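Local coordinates for protein inactive glucansucrase (Lactobacillus reuteri, PDB 5JBD) that is an inactive glucansucrase of glycoside hydrolase family 70, built around a TIM-barrel (beta/alpha)8 domain, at residues D192-V197 with Q784-Y789; E350-R355 with I362-T367. All blocks are in the same frame, centred on the assembly; numbering follows the deposited sequence.

Interaction 1 of 2, residues D192-V197 with Q784-Y789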
ATOM      1  N   ASP A 192       9.377  -7.957  10.190  1.00 28.46           N
ATOM      2  CA  ASP A 192       8.452  -8.529  11.203  1.00 28.59           C
ATOM      3  C   ASP A 192       7.451  -9.454  10.512  1.00 26.97           C
ATOM      4  O   ASP A 192       6.319  -9.070  10.221  1.00 26.90           O
ATOM      5  CB  ASP A 192       7.739  -7.417  12.005  1.00 27.46           C
ATOM      6  CG  ASP A 192       8.545  -6.939  13.203  1.00 28.19           C
ATOM      7  OD1 ASP A 192       9.700  -7.405  13.415  1.00 28.34           O
ATOM      8  OD2 ASP A 192       8.015  -6.089  13.951  1.00 27.24           O
ATOM      9  N   GLN A 193       7.901 -10.670  10.228  1.00 27.80           N
ATOM     10  CA  GLN A 193       7.165 -11.620   9.405  1.00 28.76           C
ATOM     11  C   GLN A 193       7.272 -13.023   9.933  1.00 29.05           C
ATOM     12  O   GLN A 193       8.246 -13.414  10.575  1.00 28.35           O
ATOM     13  CB  GLN A 193       7.709 -11.674   7.972  1.00 29.02           C
ATOM     14  CG  GLN A 193       7.837 -10.356   7.234  1.00 29.78           C
ATOM     15  CD  GLN A 193       6.516  -9.770   6.791  1.00 31.34           C
ATOM     16  OE1 GLN A 193       5.486 -10.456   6.730  1.00 31.30           O
ATOM     17  NE2 GLN A 193       6.539  -8.485   6.459  1.00 33.20           N
ATOM     18  N   VAL A 194       6.265 -13.794   9.562  1.00 28.58           N
ATOM     19  CA  VAL A 194       6.250 -15.208   9.735  1.00 29.49           C
ATOM     20  C   VAL A 194       5.812 -15.823   8.393  1.00 29.07           C
ATOM     21  O   VAL A 194       4.941 -15.280   7.716  1.00 28.76           O
ATOM     22  CB  VAL A 194       5.308 -15.463  10.946  1.00 30.93           C
ATOM     23  CG1 VAL A 194       4.065 -16.242  10.587  1.00 32.41           C
ATOM     24  CG2 VAL A 194       6.088 -15.954  12.163  1.00 30.08           C
ATOM     25  N   ILE A 195       6.416 -16.934   7.996  1.00 28.77           N
ATOM     26  CA  ILE A 195       5.939 -17.694   6.815  1.00 29.28           C
ATOM     27  C   ILE A 195       5.062 -18.869   7.239  1.00 29.17           C
ATOM     28  O   ILE A 195       5.237 -19.407   8.328  1.00 29.87           O
ATOM     29  CB  ILE A 195       7.080 -18.233   5.921  1.00 29.05           C
ATOM     30  CG1 ILE A 195       8.043 -19.154   6.690  1.00 30.20           C
ATOM     31  CG2 ILE A 195       7.840 -17.068   5.284  1.00 29.66           C
ATOM     32  CD1 ILE A 195       9.098 -19.815   5.808  1.00 32.14           C
ATOM     33  N   PHE A 196       4.142 -19.266   6.366  1.00 28.30           N
ATOM     34  CA  PHE A 196       3.334 -20.476   6.559  1.00 28.38           C
ATOM     35  C   PHE A 196       4.018 -21.640   5.847  1.00 29.65           C
ATOM     36  O   PHE A 196       4.314 -21.554   4.637  1.00 28.22           O
ATOM     37  CB  PHE A 196       1.925 -20.299   5.983  1.00 27.56           C
ATOM     38  CG  PHE A 196       1.153 -19.138   6.555  1.00 27.52           C
ATOM     39  CD1 PHE A 196       1.408 -18.632   7.824  1.00 27.21           C
ATOM     40  CD2 PHE A 196       0.141 -18.557   5.810  1.00 28.48           C
ATOM     41  CE1 PHE A 196       0.676 -17.581   8.330  1.00 27.36           C
ATOM     42  CE2 PHE A 196      -0.605 -17.499   6.316  1.00 28.51           C
ATOM     43  CZ  PHE A 196      -0.331 -17.008   7.576  1.00 28.22           C
ATOM     44  N   VAL A 197       4.278 -22.714   6.598  1.00 29.54           N
ATOM     45  CA  VAL A 197       4.985 -23.893   6.070  1.00 31.64           C
ATOM     46  C   VAL A 197       4.123 -25.134   6.175  1.00 31.52           C
ATOM     47  O   VAL A 197       3.156 -25.167   6.951  1.00 31.61           O
ATOM     48  CB  VAL A 197       6.348 -24.153   6.763  1.00 32.80           C
ATOM     49  CG1 VAL A 197       7.248 -22.914   6.685  1.00 33.80           C
ATOM     50  CG2 VAL A 197       6.191 -24.650   8.198  1.00 33.86           C
ATOM     51  N   GLN A 784       6.160 -23.737  14.412  1.00 33.85           N
ATOM     52  CA  GLN A 784       5.296 -23.565  15.577  1.00 33.89           C
ATOM     53  C   GLN A 784       3.877 -23.305  15.134  1.00 32.56           C
ATOM     54  O   GLN A 784       3.648 -22.506  14.224  1.00 32.22           O
ATOM     55  CB  GLN A 784       5.749 -22.375  16.430  1.00 34.40           C
ATOM     56  CG  GLN A 784       7.090 -22.542  17.121  1.00 35.93           C
ATOM     57  CD  GLN A 784       7.150 -23.754  18.019  1.00 37.77           C
ATOM     58  OE1 GLN A 784       6.273 -23.975  18.851  1.00 38.41           O
ATOM     59  NE2 GLN A 784       8.199 -24.553  17.856  1.00 39.81           N
ATOM     60  N   ILE A 785       2.921 -23.945  15.800  1.00 33.63           N
ATOM     61  CA  ILE A 785       1.514 -23.674  15.534  1.00 32.31           C
ATOM     62  C   ILE A 785       1.157 -22.296  16.100  1.00 30.78           C
ATOM     63  O   ILE A 785       1.428 -22.012  17.261  1.00 31.25           O
ATOM     64  CB  ILE A 785       0.595 -24.808  16.058  1.00 33.23           C
ATOM     65  CG1 ILE A 785       0.917 -26.096  15.284  1.00 33.62           C
ATOM     66  CG2 ILE A 785      -0.867 -24.409  15.892  1.00 33.20           C
ATOM     67  CD1 ILE A 785       0.025 -27.276  15.541  1.00 34.80           C
ATOM     68  N   TYR A 786       0.511 -21.486  15.261  1.00 29.85           N
ATOM     69  CA  TYR A 786       0.213 -20.078  15.511  1.00 29.82           C
ATOM     70  C   TYR A 786      -1.206 -19.816  15.015  1.00 29.42           C
ATOM     71  O   TYR A 786      -1.584 -20.285  13.928  1.00 29.20           O
ATOM     72  CB  TYR A 786       1.218 -19.245  14.688  1.00 29.31           C
ATOM     73  CG  TYR A 786       1.165 -17.719  14.793  1.00 30.10           C
ATOM     74  CD1 TYR A 786       1.399 -17.066  16.003  1.00 31.69           C
ATOM     75  CD2 TYR A 786       0.953 -16.921  13.656  1.00 29.91           C
ATOM     76  CE1 TYR A 786       1.388 -15.670  16.085  1.00 31.38           C
ATOM     77  CE2 TYR A 786       0.944 -15.524  13.728  1.00 30.13           C
ATOM     78  CZ  TYR A 786       1.169 -14.897  14.937  1.00 30.90           C
ATOM     79  OH  TYR A 786       1.156 -13.510  15.025  1.00 29.15           O
ATOM     80  N   PHE A 787      -1.995 -19.079  15.795  1.00 29.49           N
ATOM     81  CA  PHE A 787      -3.407 -18.868  15.474  1.00 29.26           C
ATOM     82  C   PHE A 787      -3.637 -17.560  14.714  1.00 29.51           C
ATOM     83  O   PHE A 787      -4.321 -16.647  15.180  1.00 29.20           O
ATOM     84  CB  PHE A 787      -4.261 -18.941  16.750  1.00 30.21           C
ATOM     85  CG  PHE A 787      -4.149 -20.248  17.495  1.00 31.51           C
ATOM     86  CD1 PHE A 787      -4.255 -21.472  16.828  1.00 32.85           C
ATOM     87  CD2 PHE A 787      -3.993 -20.263  18.873  1.00 33.22           C
ATOM     88  CE1 PHE A 787      -4.172 -22.674  17.519  1.00 32.81           C
ATOM     89  CE2 PHE A 787      -3.923 -21.462  19.572  1.00 34.04           C
ATOM     90  CZ  PHE A 787      -4.012 -22.670  18.892  1.00 34.16           C
ATOM     91  N   ALA A 788      -3.075 -17.489  13.509  1.00 30.20           N
ATOM     92  CA  ALA A 788      -3.144 -16.277  12.692  1.00 29.61           C
ATOM     93  C   ALA A 788      -4.552 -16.058  12.209  1.00 29.65           C
ATOM     94  O   ALA A 788      -5.282 -17.026  11.954  1.00 29.91           O
ATOM     95  CB  ALA A 788      -2.210 -16.394  11.493  1.00 30.22           C
ATOM     96  N   TYR A 789      -4.935 -14.792  12.091  1.00 28.61           N
ATOM     97  CA  TYR A 789      -6.136 -14.408  11.349  1.00 28.80           C
ATOM     98  C   TYR A 789      -5.814 -14.542   9.862  1.00 28.07           C
ATOM     99  O   TYR A 789      -4.943 -13.838   9.359  1.00 28.67           O
ATOM    100  CB  TYR A 789      -6.562 -12.983  11.707  1.00 29.31           C
ATOM    101  CG  TYR A 789      -7.131 -12.896  13.104  1.00 30.84           C
ATOM    102  CD1 TYR A 789      -6.302 -12.740  14.211  1.00 32.72           C
ATOM    103  CD2 TYR A 789      -8.494 -13.034  13.327  1.00 32.90           C
ATOM    104  CE1 TYR A 789      -6.824 -12.687  15.499  1.00 34.11           C
ATOM    105  CE2 TYR A 789      -9.034 -12.972  14.613  1.00 33.87           C
ATOM    106  CZ  TYR A 789      -8.191 -12.805  15.692  1.00 34.84           C
ATOM    107  OH  TYR A 789      -8.709 -12.756  16.959  1.00 35.31           O
TER

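Interaction 2 of 2, residues E350-R355 with I362-T367. With ACT (acetate ion), chain E.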
ATOM      1  N   GLU A 350      14.255  15.423  -5.961  1.00 23.51           N
ATOM      2  CA  GLU A 350      14.380  15.754  -4.530  1.00 24.26           C
ATOM      3  C   GLU A 350      15.822  16.063  -4.099  1.00 25.69           C
ATOM      4  O   GLU A 350      16.049  17.018  -3.327  1.00 25.08           O
ATOM      5  CB  GLU A 350      13.759  14.666  -3.640  1.00 24.50           C
ATOM      6  CG  GLU A 350      12.245  14.511  -3.853  1.00 23.94           C
ATOM      7  CD  GLU A 350      11.434  14.275  -2.579  1.00 25.47           C
ATOM      8  OE1 GLU A 350      11.932  13.595  -1.655  1.00 23.98           O
ATOM      9  OE2 GLU A 350      10.270  14.747  -2.529  1.00 21.70           O
ATOM     10  N   ASN A 351      16.793  15.290  -4.604  1.00 24.35           N
ATOM     11  CA  ASN A 351      18.178  15.502  -4.214  1.00 24.55           C
ATOM     12  C   ASN A 351      18.754  16.778  -4.839  1.00 23.60           C
ATOM     13  O   ASN A 351      19.629  17.397  -4.247  1.00 24.56           O
ATOM     14  CB  ASN A 351      19.102  14.310  -4.571  1.00 25.09           C
ATOM     15  CG  ASN A 351      18.742  13.004  -3.857  1.00 26.00           C
ATOM     16  OD1 ASN A 351      19.182  11.889  -4.244  1.00 27.75           O
ATOM     17  ND2 ASN A 351      17.981  13.122  -2.823  1.00 25.19           N
ATOM     18  N   VAL A 352      18.274  17.173  -6.021  1.00 24.18           N
ATOM     19  CA  VAL A 352      18.813  18.347  -6.736  1.00 23.99           C
ATOM     20  C   VAL A 352      18.094  19.634  -6.353  1.00 24.09           C
ATOM     21  O   VAL A 352      18.743  20.658  -6.126  1.00 23.96           O
ATOM     22  CB  VAL A 352      18.752  18.162  -8.266  1.00 24.54           C
ATOM     23  CG1 VAL A 352      19.128  19.430  -9.027  1.00 24.72           C
ATOM     24  CG2 VAL A 352      19.661  17.025  -8.697  1.00 24.44           C
ATOM     25  N   LEU A 353      16.766  19.582  -6.299  1.00 23.48           N
ATOM     26  CA  LEU A 353      15.931  20.761  -6.098  1.00 23.80           C
ATOM     27  C   LEU A 353      15.278  20.876  -4.718  1.00 24.86           C
ATOM     28  O   LEU A 353      15.016  21.978  -4.256  1.00 26.34           O
ATOM     29  CB  LEU A 353      14.837  20.798  -7.171  1.00 24.30           C
ATOM     30  CG  LEU A 353      15.306  20.914  -8.626  1.00 24.02           C
ATOM     31  CD1 LEU A 353      14.154  20.707  -9.596  1.00 23.48           C
ATOM     32  CD2 LEU A 353      15.971  22.254  -8.872  1.00 25.96           C
ATOM     33  N   GLY A 354      14.997  19.745  -4.081  1.00 25.71           N
ATOM     34  CA  GLY A 354      14.151  19.706  -2.892  1.00 26.13           C
ATOM     35  C   GLY A 354      14.791  19.825  -1.518  1.00 27.14           C
ATOM     36  O   GLY A 354      14.096  20.143  -0.543  1.00 27.70           O
ATOM     37  N   ARG A 355      16.086  19.555  -1.407  1.00 26.55           N
ATOM     38  CA  ARG A 355      16.776  19.657  -0.117  1.00 28.06           C
ATOM     39  C   ARG A 355      16.990  21.120   0.282  1.00 28.85           C
ATOM     40  O   ARG A 355      17.021  22.017  -0.577  1.00 26.94           O
ATOM     41  CB  ARG A 355      18.134  18.974  -0.170  1.00 28.81           C
ATOM     42  CG  ARG A 355      18.120  17.464  -0.219  1.00 29.50           C
ATOM     43  CD  ARG A 355      19.552  16.958  -0.380  1.00 29.40           C
ATOM     44  NE  ARG A 355      19.638  15.529  -0.137  1.00 29.98           N
ATOM     45  CZ  ARG A 355      20.411  14.657  -0.791  1.00 30.77           C
ATOM     46  NH1 ARG A 355      21.232  15.031  -1.776  1.00 29.78           N
ATOM     47  NH2 ARG A 355      20.338  13.359  -0.452  1.00 31.00           N
ATOM     48  N   ILE A 362      22.785  20.458 -10.513  1.00 23.80           N
ATOM     49  CA  ILE A 362      21.702  20.655 -11.479  1.00 23.70           C
ATOM     50  C   ILE A 362      21.759  19.678 -12.679  1.00 22.56           C
ATOM     51  O   ILE A 362      20.724  19.239 -13.197  1.00 20.67           O
ATOM     52  CB  ILE A 362      21.666  22.133 -11.960  1.00 24.24           C
ATOM     53  CG1 ILE A 362      20.268  22.538 -12.451  1.00 25.30           C
ATOM     54  CG2 ILE A 362      22.726  22.401 -13.028  1.00 25.19           C
ATOM     55  CD1 ILE A 362      19.233  22.688 -11.350  1.00 26.45           C
ATOM     56  N   GLY A 363      22.966  19.340 -13.110  1.00 22.17           N
ATOM     57  CA  GLY A 363      23.158  18.408 -14.226  1.00 21.86           C
ATOM     58  C   GLY A 363      22.621  16.994 -14.030  1.00 21.49           C
ATOM     59  O   GLY A 363      22.419  16.268 -15.010  1.00 20.09           O
ATOM     60  N   ASN A 364      22.418  16.585 -12.780  1.00 21.72           N
ATOM     61  CA  ASN A 364      21.787  15.293 -12.490  1.00 22.70           C
ATOM     62  C   ASN A 364      20.383  15.158 -13.098  1.00 21.72           C
ATOM     63  O   ASN A 364      19.972  14.057 -13.411  1.00 21.63           O
ATOM     64  CB  ASN A 364      21.731  15.013 -10.986  1.00 24.52           C
ATOM     65  CG  ASN A 364      23.088  14.683 -10.388  1.00 27.68           C
ATOM     66  OD1 ASN A 364      24.130  14.967 -10.968  1.00 31.71           O
ATOM     67  ND2 ASN A 364      23.075  14.098  -9.194  1.00 30.17           N
ATOM     68  N   LEU A 365      19.664  16.259 -13.285  1.00 21.06           N
ATOM     69  CA  LEU A 365      18.357  16.225 -13.973  1.00 20.78           C
ATOM     70  C   LEU A 365      18.440  15.718 -15.428  1.00 21.09           C
ATOM     71  O   LEU A 365      17.458  15.218 -15.980  1.00 19.37           O
ATOM     72  CB  LEU A 365      17.706  17.611 -13.958  1.00 20.94           C
ATOM     73  CG  LEU A 365      17.371  18.194 -12.576  1.00 21.33           C
ATOM     74  CD1 LEU A 365      17.133  19.688 -12.634  1.00 21.15           C
ATOM     75  CD2 LEU A 365      16.169  17.485 -11.976  1.00 21.94           C
ATOM     76  N   ILE A 366      19.616  15.854 -16.036  1.00 20.64           N
ATOM     77  CA  ILE A 366      19.845  15.435 -17.397  1.00 20.81           C
ATOM     78  C   ILE A 366      20.070  13.928 -17.466  1.00 20.34           C
ATOM     79  O   ILE A 366      19.510  13.255 -18.332  1.00 20.06           O
ATOM     80  CB  ILE A 366      21.078  16.160 -18.013  1.00 21.77           C
ATOM     81  CG1 ILE A 366      20.895  17.681 -17.969  1.00 21.95           C
ATOM     82  CG2 ILE A 366      21.284  15.714 -19.461  1.00 23.41           C
ATOM     83  CD1 ILE A 366      22.132  18.497 -18.307  1.00 22.87           C
ATOM     84  N   THR A 367      20.877  13.408 -16.541  1.00 20.51           N
ATOM     85  CA  THR A 367      21.396  12.043 -16.633  1.00 22.10           C
ATOM     86  C   THR A 367      20.771  11.000 -15.685  1.00 22.44           C
ATOM     87  O   THR A 367      20.791   9.810 -15.997  1.00 22.14           O
ATOM     88  CB  THR A 367      22.899  12.050 -16.332  1.00 21.58           C
ATOM     89  OG1 THR A 367      23.115  12.619 -15.040  1.00 22.04           O
ATOM     90  CG2 THR A 367      23.653  12.889 -17.356  1.00 23.21           C
TER
HETATM   91  C   ACT E1703      18.172  13.209   2.936  1.00 58.28           C
HETATM   92  O   ACT E1703      19.008  12.305   2.736  1.00 59.11           O
HETATM   93  OXT ACT E1703      17.727  13.908   2.002  1.00 52.07           O
HETATM   94  CH3 ACT E1703      17.696  13.461   4.338  1.00 61.63           C

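Interaction 1 of 2, residues D192-V197 with Q784-Y789
Val194 and Phe196 on strand 193-197 meet Tyr786 and Ala788 on strand 784-791 through two apolar contacts and no hydrogen bond. In the first, the CG1 methyl of Val194 approaches CD2 of the Tyr786 ring at 4.4 Å, coming in obliquely. In the second, the far end of the Phe196 ring does the touching: its CZ lies 4.4 Å from CB of Ala788, and the methyl again meets the ring at a slant. Both are loose van der Waals contacts, and they follow the every-other-residue rhythm of strands, 194 and 196 answering 786 and 788.

Residue size suits the spacing, since the nearest CA atoms, those of Phe196 and Tyr786, are 9.5 Å apart. A long aromatic ring is therefore matched with a small or branched aliphatic group in each pair. With chi1 at -178°, CG of Tyr786 stands anti to the backbone N and the ring reaches out from its strand. Beside it, Phe787 is the centre of an inverse gamma turn, closed by a weak bond of 3.2 Å from Ala788 N to Tyr786 O.

The polar demands are met by neighbours. The buried hydroxyl Tyr786 OH is hydrogen-bonded to Glu172 OE2 and to Gln847 N, while Val194 and Phe196 bond through their backbones to Thr844 and Asn842 of strand 841-845, on the side away from strand 758-767.

Strand 758-767 lies between the two strands in the sheet, and Val764 touches both Val194 and Phe196. The arrangement is that of second-neighbour strands whose side chains meet in a six-stranded antiparallel sheet, with 784-791 outermost within the chain.

Interaction 2 of 2, residues E350-R355 with I362-T367
Helix 343-354, which follows strand 340-341 of the parallel barrel sheet, packs its last turn against the short helix 364-367 and the end of the loop leading into it. Val352 is the central apolar residue, touching three partners with its two methyls. Its CG1 stands anti to the backbone N (chi1 172°) and meets Ile362, lying 3.8 Å from CA and 4.0 Å from CD1 of that residue; the two side chains cross at about a right angle. The same methyl comes within 4.1 Å of Leu365 CD1. The other branch, CG2, rests 3.7 Å from Asn364 CB, so the asparagine contributes the aliphatic root of its side chain to this contact.

Leu353 extends the patch. Its CD2 approaches Ile362 CD1 at 4.1 Å, so the end of the isoleucine chain rests against both neighbours on the helix, and its CD1 makes a longer contact with Leu365 CD1. Branched aliphatic residues suit this place because their methyls can interlock without any hydrogen bond crossing the interface.

Just beyond the contact lies the exposed Arg355. An acetate ion, probably from the crystallisation liquor, accepts a nearly straight hydrogen bond (168°) at 3.3 Å from Arg355 NE to its OXT; the oxygen sits at the guanidinium edge, in its plane. Asn351 ND2 lies 3.3 Å above one face of the same group, toward the rim.

A wider pi-type turn at 350-354 ends the first helix, with a weak bond from Gly354 N to Glu350 O. Met503 and Leu511 touch Leu365, and Leu511 also touches Ile362, so the end of a barrel helix and the short helix after it share an apolar layer with strands 501-505 and 510-515, where the barrel meets that antiparallel sheet.

Both interactions are buried, apolar and without hydrogen bonds across them, but they hold different elements on opposite sides of the chain's centre, their own centres 44 Å apart. Interaction 1 joins two strands of one antiparallel sheet that are distant in sequence, whereas interaction 2 packs the last turn of a helix on the start of the next helical segment, only seven residues on, and lies within the long span of chain separating the strands of interaction 1. Aromatic rings against small aliphatic groups bridge the wide strand spacing of the first; interlocked aliphatic methyls fill the second, which buries about twice the surface, 216 against 103 Å². Interaction 2 also has an exposed arginine at its margin.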